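Local coordinates for protein putative TetR-family transcriptional regulator (PDB 2HXO) that probably binds DNA through a helix-turn-helix motif and regulates transcription as a dimeric member of the TetR family, at residues A190-D195 against Q208-D213. Residues are numbered along the deposited sequence; the frame is centred on the assembly and turned at random.
Sequences AWEGLD and QVRGHD
Trp191 and Val209 meet through carbon alone: the methyl CG2 of Val209 lies 3.8 Å from CE3 of the indole and 3.9 Å from CZ3 of Trp191, so it touches the six-membered ring at an oblique approach. The two side chains cross at about a right angle. CG2 reaches the ring because it stands anti to the carbonyl carbon of Val209, while CG1 takes the place opposite the backbone N (chi1 177°). Next to this apolar pair, Glu192 extends its chain toward Arg210 and forms a long salt bridge, OE2 to NH2 of Arg210 at 3.6 Å. Carboxylate and guanidinium planes are 66° apart, far from the coplanar, two-bonded pairing of these groups. Arg210 starts off alongside the contact, and a bend at chi3 (-48°) helps bring its head group back to the acid. That head group has a stronger partner in Asp185, which pairs with its NE, and Ser188 adds a weak hydrogen bond to NH2. The backbone on each side is held by a turn. A type I turn, closed by Leu194 N to Trp191 O at 2.8 Å, runs from Trp191 to Leu194; a type II turn, closed by His212 N to Val209 O at 3.1 Å, has Gly211 at its positive phi. Asp213 sits at the N-cap of helix 214-230, with weak side-chain bonds to the backbone N of Arg215 and Glu216. Thr202 of helix 200-205 and Phe129 and Pro126 of the second subunit also pack against the indole. The contact thus ties the last turn of helix 182-191 and the turn after it to the loop before helix 214-230, beside the dimer interface of the C-terminal domain. With no hydrogen bond between the segments, their hold on each other rests on a small buried apolar touch and a loose, more exposed charge pair, whose attraction is probably weakened by solvent.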
# COMPACT_ATOMS: atom_id res chain seq x y z
N ALA A 190 0.78 23.00 9.18
CA ALA A 190 -0.63 22.70 9.41
C ALA A 190 -0.82 21.91 10.71
O ALA A 190 -1.72 22.19 11.49
CB ALA A 190 -1.21 21.93 8.24
N TRP A 191 0.04 20.91 10.92
CA TRP A 191 -0.03 20.07 12.12
C TRP A 191 0.33 20.87 13.36
O TRP A 191 -0.25 20.67 14.43
CB TRP A 191 0.90 18.86 11.98
CG TRP A 191 0.32 17.77 11.12
CD1 TRP A 191 -0.75 17.87 10.29
CD2 TRP A 191 0.80 16.42 11.00
NE1 TRP A 191 -0.98 16.67 9.66
CE2 TRP A 191 -0.05 15.76 10.08
CE3 TRP A 191 1.85 15.70 11.59
CZ2 TRP A 191 0.12 14.41 9.72
CZ3 TRP A 191 2.02 14.35 11.23
CH2 TRP A 191 1.16 13.73 10.31
N GLU A 192 1.29 21.78 13.21
CA GLU A 192 1.72 22.63 14.32
C GLU A 192 0.59 23.55 14.76
O GLU A 192 0.74 24.31 15.72
CB GLU A 192 2.95 23.45 13.90
CG GLU A 192 4.25 22.67 13.97
CD GLU A 192 5.43 23.40 13.38
OE1 GLU A 192 6.58 22.94 13.60
OE2 GLU A 192 5.22 24.42 12.68
N GLY A 193 -0.54 23.48 14.06
CA GLY A 193 -1.69 24.29 14.40
C GLY A 193 -2.70 23.49 15.21
O GLY A 193 -3.68 24.03 15.73
N LEU A 194 -2.47 22.18 15.30
CA LEU A 194 -3.37 21.31 16.05
C LEU A 194 -3.27 21.66 17.53
O LEU A 194 -2.22 22.10 18.00
CB LEU A 194 -2.98 19.85 15.83
CG LEU A 194 -3.23 19.32 14.41
CD1 LEU A 194 -2.62 17.95 14.23
CD2 LEU A 194 -4.73 19.28 14.15
N ASP A 195 -4.37 21.49 18.26
CA ASP A 195 -4.37 21.79 19.68
C ASP A 195 -3.33 20.92 20.40
O ASP A 195 -3.32 19.70 20.25
CB ASP A 195 -5.76 21.55 20.26
CG ASP A 195 -5.89 22.03 21.69
OD1 ASP A 195 -5.53 21.26 22.61
OD2 ASP A 195 -6.33 23.18 21.89
N GLN A 208 9.28 17.55 12.75
CA GLN A 208 10.02 16.49 12.07
C GLN A 208 9.45 16.15 10.70
O GLN A 208 10.10 15.48 9.90
CB GLN A 208 10.07 15.23 12.93
CG GLN A 208 10.91 15.38 14.19
CD GLN A 208 10.83 14.17 15.10
OE1 GLN A 208 11.13 13.05 14.69
NE2 GLN A 208 10.42 14.40 16.34
N VAL A 209 8.23 16.61 10.42
CA VAL A 209 7.61 16.34 9.12
C VAL A 209 8.42 17.02 8.03
O VAL A 209 8.68 16.45 6.97
CB VAL A 209 6.16 16.88 9.05
CG1 VAL A 209 5.59 16.62 7.66
CG2 VAL A 209 5.29 16.22 10.11
N ARG A 210 8.81 18.27 8.31
CA ARG A 210 9.58 19.09 7.38
C ARG A 210 10.99 18.51 7.22
O ARG A 210 11.70 18.32 8.20
CB ARG A 210 9.67 20.52 7.91
CG ARG A 210 10.01 21.60 6.88
CD ARG A 210 9.80 22.98 7.48
NE ARG A 210 8.51 23.08 8.16
CZ ARG A 210 8.13 24.10 8.93
NH1 ARG A 210 8.95 25.12 9.14
NH2 ARG A 210 6.94 24.08 9.51
N GLY A 211 11.38 18.24 5.98
CA GLY A 211 12.70 17.69 5.74
C GLY A 211 12.76 16.19 5.96
O GLY A 211 13.84 15.59 5.97
N HIS A 212 11.59 15.59 6.14
CA HIS A 212 11.50 14.16 6.34
C HIS A 212 11.74 13.49 5.00
O HIS A 212 11.00 13.73 4.05
CB HIS A 212 10.10 13.81 6.87
CG HIS A 212 9.72 12.37 6.66
ND1 HIS A 212 8.80 11.98 5.70
CD2 HIS A 212 10.14 11.24 7.26
CE1 HIS A 212 8.68 10.67 5.73
NE2 HIS A 212 9.48 10.19 6.66
N ASP A 213 12.79 12.68 4.92
CA ASP A 213 13.11 11.98 3.67
C ASP A 213 12.31 10.69 3.55
O ASP A 213 12.39 9.81 4.41
CB ASP A 213 14.62 11.68 3.60
CG ASP A 213 15.00 10.95 2.31
OD1 ASP A 213 14.23 11.01 1.32
OD2 ASP A 213 16.08 10.32 2.28